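Long-range contacts in DUF6844 domain-containing protein (Francisella tularensis subsp. tularensis, PDB 4QVR), which is of unknown function but probably carries an N-terminal signal peptide that directs its export from the cytoplasm: residues A[136-141]-A[263-268]; A[311-316]-A[430-435]; A[240-245]-A[376-381]; A[152-157]-A[246-251]. All blocks are in the same frame, centred on the assembly; numbering follows the deposited sequence.

Contact 1 of 4, residues A[136-141]-A[263-268]; sequences DSAQLA and GNAAIG
Ile-267 turns CG1 back beside its own backbone N (chi1 -66°), and this rotation lays the CG1 methylene against Ala-138 and Ala-141 while the CG2 branch swings to the side of the carbonyl carbon. CG1 of Ile-267 lies 3.5 Å from O of Ala-138 and 3.8 Å from CB of Ala-141, so one methylene touches both a carbonyl oxygen and a methyl, three residues apart on the helix. Ala-141 in turn sets its methyl against the strand backbone: its CB is 3.8 Å from O of Ala-265. CB of Ala-265 comes 4.2 Å from CA of Ala-138, whose own methyl lies to the side. This is a helix-on-sheet packing, in which helix 134-159 lies over the middle strand, 264-273, of an antiparallel three-stranded sheet whose outer strands are 117-126 and 251-261. The two short axes approach to 7.2 Å and cross at -36°, a close spacing that three alanines make possible, since none carries more than a methyl into the interface. No hydrogen bond joins the segments; the strand spends its backbone groups on its neighbours, Ala-265 with Ala-125 and Ile-267 with Gly-123. Ala-266 points its methyl away from the helix, to Ala-94 and Leu-98 of helix 94-108 across the sheet. On the near face Tyr-316 leans against both Ala-138 and Ile-267.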
loop_
_atom_site.group_PDB
_atom_site.type_symbol
_atom_site.label_atom_id
_atom_site.label_comp_id
_atom_site.label_asym_id
_atom_site.label_seq_id
_atom_site.Cartn_x
_atom_site.Cartn_y
_atom_site.Cartn_z
ATOM N N ASP A 136 2.954 8.937 -14.964
ATOM C CA ASP A 136 2.043 9.572 -14.036
ATOM C C ASP A 136 0.798 8.739 -13.856
ATOM O O ASP A 136 0.278 8.627 -12.750
ATOM C CB ASP A 136 1.637 10.970 -14.545
ATOM C CG ASP A 136 2.766 11.990 -14.438
ATOM O OD1 ASP A 136 3.641 11.836 -13.554
ATOM O OD2 ASP A 136 2.757 12.968 -15.211
ATOM N N SER A 137 0.318 8.164 -14.957
ATOM C CA SER A 137 -0.862 7.360 -14.933
ATOM C C SER A 137 -0.606 6.049 -14.190
ATOM O O SER A 137 -1.451 5.598 -13.407
ATOM C CB SER A 137 -1.361 7.096 -16.355
ATOM O OG SER A 137 -1.778 8.291 -16.958
ATOM N N ALA A 138 0.559 5.459 -14.412
ATOM C CA ALA A 138 0.915 4.216 -13.738
ATOM C C ALA A 138 1.060 4.434 -12.245
ATOM O O ALA A 138 0.612 3.620 -11.449
ATOM C CB ALA A 138 2.192 3.628 -14.329
ATOM N N GLN A 139 1.686 5.531 -11.851
ATOM C CA GLN A 139 1.850 5.799 -10.430
ATOM C C GLN A 139 0.484 5.999 -9.765
ATOM O O GLN A 139 0.260 5.540 -8.661
ATOM C CB GLN A 139 2.718 7.017 -10.225
ATOM C CG GLN A 139 2.851 7.452 -8.761
ATOM C CD GLN A 139 3.529 6.423 -7.908
ATOM O OE1 GLN A 139 4.131 5.470 -8.429
ATOM N NE2 GLN A 139 3.475 6.610 -6.584
ATOM N N LEU A 140 -0.421 6.705 -10.435
ATOM C CA LEU A 140 -1.750 6.920 -9.894
ATOM C C LEU A 140 -2.446 5.559 -9.709
ATOM O O LEU A 140 -3.122 5.295 -8.712
ATOM C CB LEU A 140 -2.551 7.788 -10.856
ATOM C CG LEU A 140 -4.012 7.958 -10.454
ATOM C CD1 LEU A 140 -4.100 8.772 -9.184
ATOM C CD2 LEU A 140 -4.804 8.628 -11.548
ATOM N N ALA A 141 -2.300 4.710 -10.711
ATOM C CA ALA A 141 -2.894 3.378 -10.697
ATOM C C ALA A 141 -2.382 2.562 -9.491
ATOM O O ALA A 141 -3.158 1.845 -8.833
ATOM C CB ALA A 141 -2.594 2.672 -12.016
ATOM N N GLY A 263 -5.768 1.415 -23.838
ATOM C CA GLY A 263 -5.569 2.811 -23.459
ATOM C C GLY A 263 -5.380 3.078 -21.966
ATOM O O GLY A 263 -5.415 4.232 -21.552
ATOM N N ASN A 264 -5.180 2.034 -21.162
ATOM C CA ASN A 264 -4.944 2.197 -19.715
ATOM C C ASN A 264 -3.685 1.588 -19.229
ATOM O O ASN A 264 -3.080 0.731 -19.891
ATOM C CB ASN A 264 -6.047 1.507 -18.909
ATOM C CG ASN A 264 -7.387 2.172 -19.078
ATOM O OD1 ASN A 264 -7.517 3.397 -18.934
ATOM N ND2 ASN A 264 -8.399 1.373 -19.374
ATOM N N ALA A 265 -3.297 2.020 -18.032
ATOM C CA ALA A 265 -2.192 1.431 -17.331
ATOM C C ALA A 265 -2.866 0.825 -16.113
ATOM O O ALA A 265 -3.648 1.485 -15.457
ATOM C CB ALA A 265 -1.170 2.465 -16.918
ATOM N N ALA A 266 -2.583 -0.431 -15.830
ATOM C CA ALA A 266 -3.176 -1.122 -14.711
ATOM C C ALA A 266 -2.044 -1.693 -13.843
ATOM O O ALA A 266 -1.044 -2.266 -14.360
ATOM C CB ALA A 266 -4.067 -2.244 -15.214
ATOM N N ILE A 267 -2.174 -1.503 -12.544
ATOM C CA ILE A 267 -1.181 -2.002 -11.597
ATOM C C ILE A 267 -1.833 -2.977 -10.605
ATOM O O ILE A 267 -2.912 -2.710 -10.090
ATOM C CB ILE A 267 -0.610 -0.837 -10.733
ATOM C CG1 ILE A 267 0.201 0.177 -11.545
ATOM C CG2 ILE A 267 0.256 -1.346 -9.609
ATOM C CD1 ILE A 267 1.561 -0.289 -11.994
ATOM N N GLY A 268 -1.146 -4.075 -10.289
ATOM C CA GLY A 268 -1.615 -4.999 -9.278
ATOM C C GLY A 268 -0.593 -4.993 -8.148
ATOM O O GLY A 268 0.602 -4.816 -8.369
#

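Contact 2 of 4, residues A[311-316]-A[430-435]; sequences DMMGDY and WRYKLP
Met-312 and Trp-430 meet obliquely, the flexible chain of one draped over the indole face of the other. CB of Met-312 sits over the indole face near CE2 and NE1, 3.4 Å from CE2 of Trp-430, and forms a CH-pi contact 3.6 Å from the centroid of the five-membered ring. Its chain then bends so that CE curls back to 3.8 Å from NE1 of Trp-430. With CG of Trp-430 between the backbone N and the carbonyl carbon (chi1 57°), the indole projects toward the turn and offers a face to Met-312 and an edge to Met-313, which crosses it at about a right angle. Both methionines are selenomethionines, and both make Met-aromatic contacts: SE of Met-312 stands obliquely to the five-membered ring, whereas SE of Met-313 is at the edge of the six-membered ring, 3.6 Å from CH2 of Trp-430. Met-312 and Met-313 belong to a type I beta turn running to Asp-315, set against the end of strand 424-433, an outermost strand of the antiparallel four-stranded sheet. Trp-430 and Tyr-432, two apart on that strand, both direct their rings to the turn. SE of Met-313 also lies 3.7 Å from CD2 of Tyr-432, obliquely to that ring. CE of Met-313 continues past the tyrosine to CD2 of Leu-434, at 3.5 Å. A long, unbranched and polarisable side chain suits such a bridge among two aromatics and a leucine. Gln-335 of strand 328-337 donates from NE2 to O of Met-313, while its side chain touches Trp-430.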
loop_
_atom_site.group_PDB
_atom_site.type_symbol
_atom_site.label_atom_id
_atom_site.label_comp_id
_atom_site.label_asym_id
_atom_site.label_seq_id
_atom_site.Cartn_x
_atom_site.Cartn_y
_atom_site.Cartn_z
ATOM N N ASP A 311 13.522 -4.914 -16.235
ATOM C CA ASP A 311 13.239 -5.695 -15.043
ATOM C C ASP A 311 12.676 -4.853 -13.908
ATOM O O ASP A 311 12.120 -5.405 -12.972
ATOM C CB ASP A 311 14.503 -6.429 -14.549
ATOM C CG ASP A 311 15.029 -7.467 -15.556
ATOM O OD1 ASP A 311 14.199 -8.107 -16.233
ATOM O OD2 ASP A 311 16.278 -7.642 -15.653
HETATM N N MSE A 312 12.813 -3.529 -13.981
HETATM C CA MSE A 312 12.349 -2.659 -12.905
HETATM C C MSE A 312 11.059 -1.966 -13.184
HETATM O O MSE A 312 10.519 -1.283 -12.310
HETATM C CB MSE A 312 13.312 -1.502 -12.740
HETATM C CG MSE A 312 14.775 -1.893 -12.668
HETATM SE SE MSE A 312 15.275 -2.416 -10.853
HETATM C CE MSE A 312 14.392 -1.053 -9.746
HETATM N N MSE A 313 10.554 -2.103 -14.404
HETATM C CA MSE A 313 9.371 -1.368 -14.812
HETATM C C MSE A 313 8.128 -1.611 -14.003
HETATM O O MSE A 313 7.257 -0.722 -13.911
HETATM C CB MSE A 313 9.044 -1.698 -16.258
HETATM C CG MSE A 313 9.988 -0.991 -17.214
HETATM SE SE MSE A 313 9.505 0.925 -17.457
HETATM C CE MSE A 313 8.057 0.570 -18.752
ATOM N N GLY A 314 8.038 -2.796 -13.401
ATOM C CA GLY A 314 6.844 -3.196 -12.658
ATOM C C GLY A 314 6.879 -2.929 -11.196
ATOM O O GLY A 314 5.899 -3.174 -10.513
ATOM N N ASP A 315 8.012 -2.406 -10.728
ATOM C CA ASP A 315 8.237 -2.077 -9.346
ATOM C C ASP A 315 7.705 -0.691 -8.935
ATOM O O ASP A 315 8.225 0.362 -9.343
ATOM C CB ASP A 315 9.719 -2.122 -9.050
ATOM C CG ASP A 315 10.307 -3.543 -9.143
ATOM O OD1 ASP A 315 9.576 -4.532 -8.864
ATOM O OD2 ASP A 315 11.529 -3.654 -9.458
ATOM N N TYR A 316 6.687 -0.726 -8.084
ATOM C CA TYR A 316 6.044 0.447 -7.529
ATOM C C TYR A 316 5.955 0.317 -5.990
ATOM O O TYR A 316 5.985 -0.811 -5.431
ATOM C CB TYR A 316 4.649 0.571 -8.133
ATOM C CG TYR A 316 4.669 1.080 -9.542
ATOM C CD1 TYR A 316 4.914 0.231 -10.602
ATOM C CD2 TYR A 316 4.471 2.425 -9.815
ATOM C CE1 TYR A 316 4.952 0.710 -11.905
ATOM C CE2 TYR A 316 4.513 2.905 -11.118
ATOM C CZ TYR A 316 4.767 2.036 -12.149
ATOM O OH TYR A 316 4.826 2.493 -13.446
ATOM N N TRP A 430 18.085 3.589 -13.452
ATOM C CA TRP A 430 17.941 2.799 -14.661
ATOM C C TRP A 430 17.173 3.591 -15.710
ATOM O O TRP A 430 16.541 4.595 -15.414
ATOM C CB TRP A 430 17.242 1.476 -14.368
ATOM C CG TRP A 430 15.886 1.634 -13.728
ATOM C CD1 TRP A 430 15.620 1.702 -12.389
ATOM C CD2 TRP A 430 14.613 1.721 -14.395
ATOM N NE1 TRP A 430 14.267 1.834 -12.169
ATOM C CE2 TRP A 430 13.623 1.842 -13.387
ATOM C CE3 TRP A 430 14.214 1.694 -15.728
ATOM C CZ2 TRP A 430 12.270 1.942 -13.683
ATOM C CZ3 TRP A 430 12.866 1.808 -16.023
ATOM C CH2 TRP A 430 11.906 1.920 -14.999
ATOM N N ARG A 431 17.205 3.084 -16.923
ATOM C CA ARG A 431 16.633 3.740 -18.060
ATOM C C ARG A 431 16.098 2.677 -18.990
ATOM O O ARG A 431 16.741 1.656 -19.243
ATOM C CB ARG A 431 17.754 4.524 -18.734
ATOM C CG ARG A 431 17.401 5.281 -19.997
ATOM C CD ARG A 431 18.639 5.963 -20.542
ATOM N NE ARG A 431 18.429 6.528 -21.876
ATOM C CZ ARG A 431 18.382 5.796 -22.982
ATOM N NH1 ARG A 431 18.194 6.378 -24.159
ATOM N NH2 ARG A 431 18.498 4.469 -22.914
ATOM N N TYR A 432 14.912 2.906 -19.497
ATOM C CA TYR A 432 14.318 1.951 -20.369
ATOM C C TYR A 432 13.580 2.657 -21.490
ATOM O O TYR A 432 12.665 3.434 -21.250
ATOM C CB TYR A 432 13.385 1.044 -19.571
ATOM C CG TYR A 432 12.683 0.015 -20.433
ATOM C CD1 TYR A 432 13.409 -0.949 -21.112
ATOM C CD2 TYR A 432 11.297 0.010 -20.561
ATOM C CE1 TYR A 432 12.783 -1.885 -21.906
ATOM C CE2 TYR A 432 10.654 -0.925 -21.355
ATOM C CZ TYR A 432 11.405 -1.877 -22.021
ATOM O OH TYR A 432 10.790 -2.828 -22.805
ATOM N N LYS A 433 14.014 2.423 -22.715
ATOM C CA LYS A 433 13.340 3.004 -23.869
ATOM C C LYS A 433 12.199 2.063 -24.184
ATOM O O LYS A 433 12.410 0.861 -24.293
ATOM C CB LYS A 433 14.271 3.134 -25.058
ATOM C CG LYS A 433 13.671 3.966 -26.182
ATOM C CD LYS A 433 14.712 4.423 -27.185
ATOM C CE LYS A 433 14.115 5.464 -28.122
ATOM N NZ LYS A 433 15.119 6.114 -29.018
ATOM N N LEU A 434 10.984 2.592 -24.270
ATOM C CA LEU A 434 9.826 1.764 -24.573
ATOM C C LEU A 434 9.976 1.169 -25.992
ATOM O O LEU A 434 10.469 1.852 -26.915
ATOM C CB LEU A 434 8.538 2.574 -24.428
ATOM C CG LEU A 434 8.254 3.139 -23.030
ATOM C CD1 LEU A 434 7.012 4.022 -23.061
ATOM C CD2 LEU A 434 8.110 2.040 -21.976
ATOM N N PRO A 435 9.590 -0.118 -26.164
ATOM C CA PRO A 435 9.742 -0.777 -27.463
ATOM C C PRO A 435 8.851 -0.165 -28.530
ATOM O O PRO A 435 7.669 0.058 -28.279
ATOM C CB PRO A 435 9.322 -2.223 -27.171
ATOM C CG PRO A 435 8.389 -2.116 -26.026
ATOM C CD PRO A 435 8.939 -1.002 -25.179
#

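Contact 3 of 4, residues A[240-245]-A[376-381]; sequences SLTTGF and EALTMS
Phe-245 and Leu-241 on one helix meet Ala-377, Met-380 and Ser-381 on another in a helix-helix packing. Segments 240-245 and 376-381, on helices 224-246 and 374-385, run at 132° to each other, closer to antiparallel than parallel, and their short axes come within 8.4 Å. The small residues Ala-377 and Ser-381, one turn apart, permit that approach. CB of Ala-377 touches CB of Phe-245 at 3.7 Å. The packing is tighter still where CB of Ser-381 and CB of Leu-241 stand 3.5 Å apart. The phenyl ring lies alongside and is met from two directions. Met-380, a selenomethionine, crosses it at about a right angle, holding its CB over one face in a CH-pi contact, while its selenium stands obliquely 3.7 Å from CE1 of Phe-245 in a Met-aromatic contact. At the ring edge, near its plane, OG of Ser-381 is 3.4 Å from CD2 of Phe-245. Thr-242 packs against Ala-377 and Ser-381, with Leu-378 at the margin, while its hydroxyl bonds O of Ile-238 in its own helix. Further out, Leu-409 of helix 402-415 touches the phenyl ring, and Thr-408 and Tyr-412 of the same helix touch Met-380, so that a third helix backs the pair. The serine hydroxyl is likewise occupied within its helix. OG of Ser-381, beside its backbone N (chi1 -59°), donates to O of Ala-377 at 2.9 Å, and that oxygen also receives N of Ser-381 from the opposite face of its carbonyl plane.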
loop_
_atom_site.group_PDB
_atom_site.type_symbol
_atom_site.label_atom_id
_atom_site.label_comp_id
_atom_site.label_asym_id
_atom_site.label_seq_id
_atom_site.Cartn_x
_atom_site.Cartn_y
_atom_site.Cartn_z
ATOM N N SER A 240 -13.186 -2.592 16.240
ATOM C CA SER A 240 -12.736 -3.275 15.023
ATOM C C SER A 240 -11.905 -2.419 14.090
ATOM O O SER A 240 -10.848 -2.834 13.636
ATOM C CB SER A 240 -13.938 -3.750 14.215
ATOM O OG SER A 240 -14.485 -4.901 14.786
ATOM N N LEU A 241 -12.423 -1.236 13.781
ATOM C CA LEU A 241 -11.775 -0.312 12.872
ATOM C C LEU A 241 -10.482 0.243 13.406
ATOM O O LEU A 241 -9.526 0.423 12.648
ATOM C CB LEU A 241 -12.721 0.828 12.534
ATOM C CG LEU A 241 -13.899 0.399 11.652
ATOM C CD1 LEU A 241 -14.936 1.515 11.502
ATOM C CD2 LEU A 241 -13.357 -0.050 10.304
ATOM N N THR A 242 -10.462 0.546 14.699
ATOM C CA THR A 242 -9.262 1.055 15.348
ATOM C C THR A 242 -8.158 0.008 15.274
ATOM O O THR A 242 -7.014 0.334 15.108
ATOM C CB THR A 242 -9.524 1.418 16.824
ATOM O OG1 THR A 242 -10.444 2.509 16.879
ATOM C CG2 THR A 242 -8.255 1.874 17.505
ATOM N N THR A 243 -8.514 -1.257 15.406
ATOM C CA THR A 243 -7.533 -2.303 15.352
ATOM C C THR A 243 -7.000 -2.383 13.922
ATOM O O THR A 243 -5.793 -2.433 13.718
ATOM C CB THR A 243 -8.132 -3.623 15.838
ATOM O OG1 THR A 243 -8.468 -3.488 17.225
ATOM C CG2 THR A 243 -7.132 -4.771 15.671
ATOM N N GLY A 244 -7.921 -2.341 12.947
ATOM C CA GLY A 244 -7.587 -2.345 11.548
ATOM C C GLY A 244 -6.693 -1.204 11.080
ATOM O O GLY A 244 -5.728 -1.446 10.350
ATOM N N PHE A 245 -7.010 0.037 11.454
ATOM C CA PHE A 245 -6.156 1.172 11.077
ATOM C C PHE A 245 -4.804 1.091 11.776
ATOM O O PHE A 245 -3.781 1.422 11.174
ATOM C CB PHE A 245 -6.803 2.513 11.399
ATOM C CG PHE A 245 -7.940 2.865 10.501
ATOM C CD1 PHE A 245 -7.706 3.243 9.201
ATOM C CD2 PHE A 245 -9.239 2.851 10.958
ATOM C CE1 PHE A 245 -8.746 3.586 8.365
ATOM C CE2 PHE A 245 -10.279 3.197 10.121
ATOM C CZ PHE A 245 -10.032 3.555 8.824
ATOM N N GLU A 376 -5.362 8.993 15.995
ATOM C CA GLU A 376 -5.720 9.247 14.581
ATOM C C GLU A 376 -6.531 8.096 14.001
ATOM O O GLU A 376 -7.396 8.308 13.161
ATOM C CB GLU A 376 -4.486 9.536 13.720
ATOM C CG GLU A 376 -3.910 10.933 13.941
ATOM C CD GLU A 376 -2.726 11.266 13.037
ATOM O OE1 GLU A 376 -1.914 10.364 12.733
ATOM O OE2 GLU A 376 -2.597 12.452 12.649
ATOM N N ALA A 377 -6.238 6.881 14.458
ATOM C CA ALA A 377 -6.977 5.703 14.052
ATOM C C ALA A 377 -8.415 5.778 14.587
ATOM O O ALA A 377 -9.364 5.414 13.882
ATOM C CB ALA A 377 -6.286 4.444 14.554
ATOM N N LEU A 378 -8.571 6.256 15.826
ATOM C CA LEU A 378 -9.901 6.392 16.456
ATOM C C LEU A 378 -10.784 7.428 15.750
ATOM O O LEU A 378 -11.949 7.170 15.455
ATOM C CB LEU A 378 -9.753 6.737 17.936
ATOM C CG LEU A 378 -11.016 7.141 18.703
ATOM C CD1 LEU A 378 -12.051 6.029 18.687
ATOM C CD2 LEU A 378 -10.657 7.537 20.129
ATOM N N THR A 379 -10.210 8.581 15.442
ATOM C CA THR A 379 -10.935 9.643 14.771
ATOM C C THR A 379 -11.457 9.178 13.423
ATOM O O THR A 379 -12.581 9.487 13.049
ATOM C CB THR A 379 -10.033 10.872 14.600
ATOM O OG1 THR A 379 -9.434 11.178 15.864
ATOM C CG2 THR A 379 -10.832 12.079 14.100
HETATM N N MSE A 380 -10.650 8.409 12.700
HETATM C CA MSE A 380 -11.063 7.901 11.399
HETATM C C MSE A 380 -12.142 6.865 11.531
HETATM O O MSE A 380 -13.034 6.788 10.687
HETATM C CB MSE A 380 -9.910 7.223 10.679
HETATM C CG MSE A 380 -8.970 8.234 10.049
HETATM SE SE MSE A 380 -7.912 7.201 8.769
HETATM C CE MSE A 380 -9.277 7.276 7.364
ATOM N N SER A 381 -12.048 6.024 12.558
ATOM C CA SER A 381 -13.064 5.001 12.784
ATOM C C SER A 381 -14.396 5.646 13.201
ATOM O O SER A 381 -15.468 5.176 12.824
ATOM C CB SER A 381 -12.612 4.021 13.862
ATOM O OG SER A 381 -11.409 3.399 13.498
#

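Contact 4 of 4, residues A[152-157]-A[246-251]; sequences EYISFI and GNLSGL
Tyr-153 and Ile-154 ride on a regular turn of helix 134-159 facing the short 3-10 segment 248-250, with CA of Ile-154 8.1 Å from CA of Leu-248, a separation that larger side chains must span. Tyr-153 does most of this work. CG of Tyr-153 is anti to the backbone N (chi1 167°), which carries the hydroxyl across to Asn-247. ND2 of Asn-247 donates to OH of Tyr-153 at 3.0 Å, somewhat bent at 147°, with the ring and amide planes turned 44° apart. CB of Asn-247 lies in the ring plane at its edge, 3.2 Å from OH of Tyr-153. The other amide atom, OD1, is held by NZ of Lys-278, so both ends of the amide have partners, which probably limits its rotation. Apolar groups cover the two faces of the tyrosine ring: CD1 of Leu-251 lies over one, and CG1 of Ile-157, from the tyrosine's own helix, over the opposite one. CD2 of Leu-251 reaches back along the ring to CB of Tyr-153, at 3.8 Å. Beside the ring, CD1 of Ile-154 meets CD2 of Leu-248 at 4.1 Å, two branched aliphatic ends crossing at about a right angle. Tyrosine suits its place because its ring packs between the helix and the loop while its hydroxyl accepts from Asn-247. The loop joins helix 224-246 to strand 251-261. Around it, Tyr-117 meets the Tyr-153 ring edge-to-face, Tyr-273 of strand 264-273 touches both Tyr-153 and Asn-247, and Ile-405 of helix 402-415 packs on Ile-154.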
loop_
_atom_site.group_PDB
_atom_site.type_symbol
_atom_site.label_atom_id
_atom_site.label_comp_id
_atom_site.label_asym_id
_atom_site.label_seq_id
_atom_site.Cartn_x
_atom_site.Cartn_y
_atom_site.Cartn_z
ATOM N N GLU A 152 -9.342 -3.139 1.978
ATOM C CA GLU A 152 -9.863 -4.508 2.035
ATOM C C GLU A 152 -9.349 -5.271 3.247
ATOM O O GLU A 152 -10.088 -6.062 3.847
ATOM C CB GLU A 152 -9.596 -5.243 0.723
ATOM C CG GLU A 152 -10.439 -4.620 -0.390
ATOM C CD GLU A 152 -10.308 -5.293 -1.733
ATOM O OE1 GLU A 152 -9.386 -6.116 -1.921
ATOM O OE2 GLU A 152 -11.136 -4.970 -2.618
ATOM N N TYR A 153 -8.097 -5.026 3.611
ATOM C CA TYR A 153 -7.513 -5.601 4.816
ATOM C C TYR A 153 -8.292 -5.101 6.042
ATOM O O TYR A 153 -8.695 -5.883 6.868
ATOM C CB TYR A 153 -6.025 -5.257 4.951
ATOM C CG TYR A 153 -5.491 -5.578 6.321
ATOM C CD1 TYR A 153 -5.236 -6.884 6.707
ATOM C CD2 TYR A 153 -5.237 -4.580 7.236
ATOM C CE1 TYR A 153 -4.769 -7.187 7.988
ATOM C CE2 TYR A 153 -4.773 -4.876 8.507
ATOM C CZ TYR A 153 -4.552 -6.177 8.881
ATOM O OH TYR A 153 -4.091 -6.448 10.160
ATOM N N ILE A 154 -8.535 -3.798 6.137
ATOM C CA ILE A 154 -9.288 -3.252 7.265
ATOM C C ILE A 154 -10.691 -3.837 7.348
ATOM O O ILE A 154 -11.158 -4.228 8.423
ATOM C CB ILE A 154 -9.324 -1.713 7.204
ATOM C CG1 ILE A 154 -7.902 -1.182 7.446
ATOM C CG2 ILE A 154 -10.271 -1.151 8.266
ATOM C CD1 ILE A 154 -7.744 0.294 7.165
ATOM N N SER A 155 -11.340 -3.932 6.205
ATOM C CA SER A 155 -12.680 -4.483 6.106
ATOM C C SER A 155 -12.701 -5.937 6.595
ATOM O O SER A 155 -13.605 -6.367 7.286
ATOM C CB SER A 155 -13.140 -4.407 4.644
ATOM O OG SER A 155 -14.476 -4.839 4.490
ATOM N N PHE A 156 -11.676 -6.678 6.220
ATOM C CA PHE A 156 -11.517 -8.063 6.613
ATOM C C PHE A 156 -11.300 -8.133 8.130
ATOM O O PHE A 156 -11.898 -8.947 8.810
ATOM C CB PHE A 156 -10.338 -8.656 5.848
ATOM C CG PHE A 156 -10.118 -10.088 6.127
ATOM C CD1 PHE A 156 -9.461 -10.482 7.287
ATOM C CD2 PHE A 156 -10.559 -11.052 5.230
ATOM C CE1 PHE A 156 -9.265 -11.821 7.566
ATOM C CE2 PHE A 156 -10.363 -12.398 5.502
ATOM C CZ PHE A 156 -9.719 -12.783 6.674
ATOM N N ILE A 157 -10.441 -7.278 8.665
ATOM C CA ILE A 157 -10.253 -7.224 10.104
ATOM C C ILE A 157 -11.566 -6.891 10.837
ATOM O O ILE A 157 -11.878 -7.513 11.857
ATOM C CB ILE A 157 -9.168 -6.200 10.493
ATOM C CG1 ILE A 157 -7.805 -6.719 10.081
ATOM C CG2 ILE A 157 -9.168 -5.944 11.996
ATOM C CD1 ILE A 157 -7.482 -8.080 10.676
ATOM N N GLY A 246 -4.793 0.655 13.038
ATOM C CA GLY A 246 -3.538 0.523 13.782
ATOM C C GLY A 246 -2.574 -0.504 13.156
ATOM O O GLY A 246 -1.360 -0.341 13.203
ATOM N N ASN A 247 -3.116 -1.556 12.559
ATOM C CA ASN A 247 -2.303 -2.595 11.936
ATOM C C ASN A 247 -1.749 -2.264 10.561
ATOM O O ASN A 247 -0.979 -3.050 10.016
ATOM C CB ASN A 247 -3.131 -3.864 11.784
ATOM C CG ASN A 247 -3.524 -4.468 13.102
ATOM O OD1 ASN A 247 -3.122 -3.996 14.147
ATOM N ND2 ASN A 247 -4.315 -5.531 13.055
ATOM N N LEU A 248 -2.153 -1.144 9.959
ATOM C CA LEU A 248 -1.662 -0.808 8.625
ATOM C C LEU A 248 -0.180 -0.784 8.533
ATOM O O LEU A 248 0.376 -1.086 7.501
ATOM C CB LEU A 248 -2.189 0.541 8.125
ATOM C CG LEU A 248 -3.613 0.548 7.618
ATOM C CD1 LEU A 248 -3.952 1.928 7.076
ATOM C CD2 LEU A 248 -3.798 -0.527 6.567
ATOM N N SER A 249 0.464 -0.401 9.611
ATOM C CA SER A 249 1.904 -0.339 9.657
ATOM C C SER A 249 2.526 -1.719 9.466
ATOM O O SER A 249 3.724 -1.805 9.207
ATOM C CB SER A 249 2.340 0.305 10.974
ATOM O OG SER A 249 1.673 -0.325 12.057
ATOM N N GLY A 250 1.730 -2.787 9.579
ATOM C CA GLY A 250 2.215 -4.168 9.356
ATOM C C GLY A 250 1.804 -4.700 7.983
ATOM O O GLY A 250 2.243 -5.759 7.556
ATOM N N LEU A 251 0.955 -3.964 7.284
ATOM C CA LEU A 251 0.505 -4.391 5.942
ATOM C C LEU A 251 1.534 -3.857 4.940
ATOM O O LEU A 251 1.641 -2.672 4.716
ATOM C CB LEU A 251 -0.887 -3.862 5.634
ATOM C CG LEU A 251 -1.496 -4.461 4.367
ATOM C CD1 LEU A 251 -1.857 -5.922 4.587
ATOM C CD2 LEU A 251 -2.736 -3.707 3.984
#

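Along the chain the segments run 136-141, 152-157, 240-245, 246-251, 263-268, 311-316, 376-381 and 430-435. Contact 4 therefore falls wholly within the span bridged by contact 1, while contact 3 crosses both. Contacts 1 and 4 share helix 134-159, with centres 23 Å apart. Contacts 3 and 4 adjoin, 10 Å between centres; contacts 1 and 2, 14 Å between centres, touch through Tyr-316. Contacts 2 and 3 lie farthest apart, centres about 37 Å, on opposite sides of the chain's centre. Helix 134-159 carries contacts 1 and 4 and touches contact 2 through Tyr-316 and contact 3 through Leu-241 and Phe-245, so it runs between the two regions.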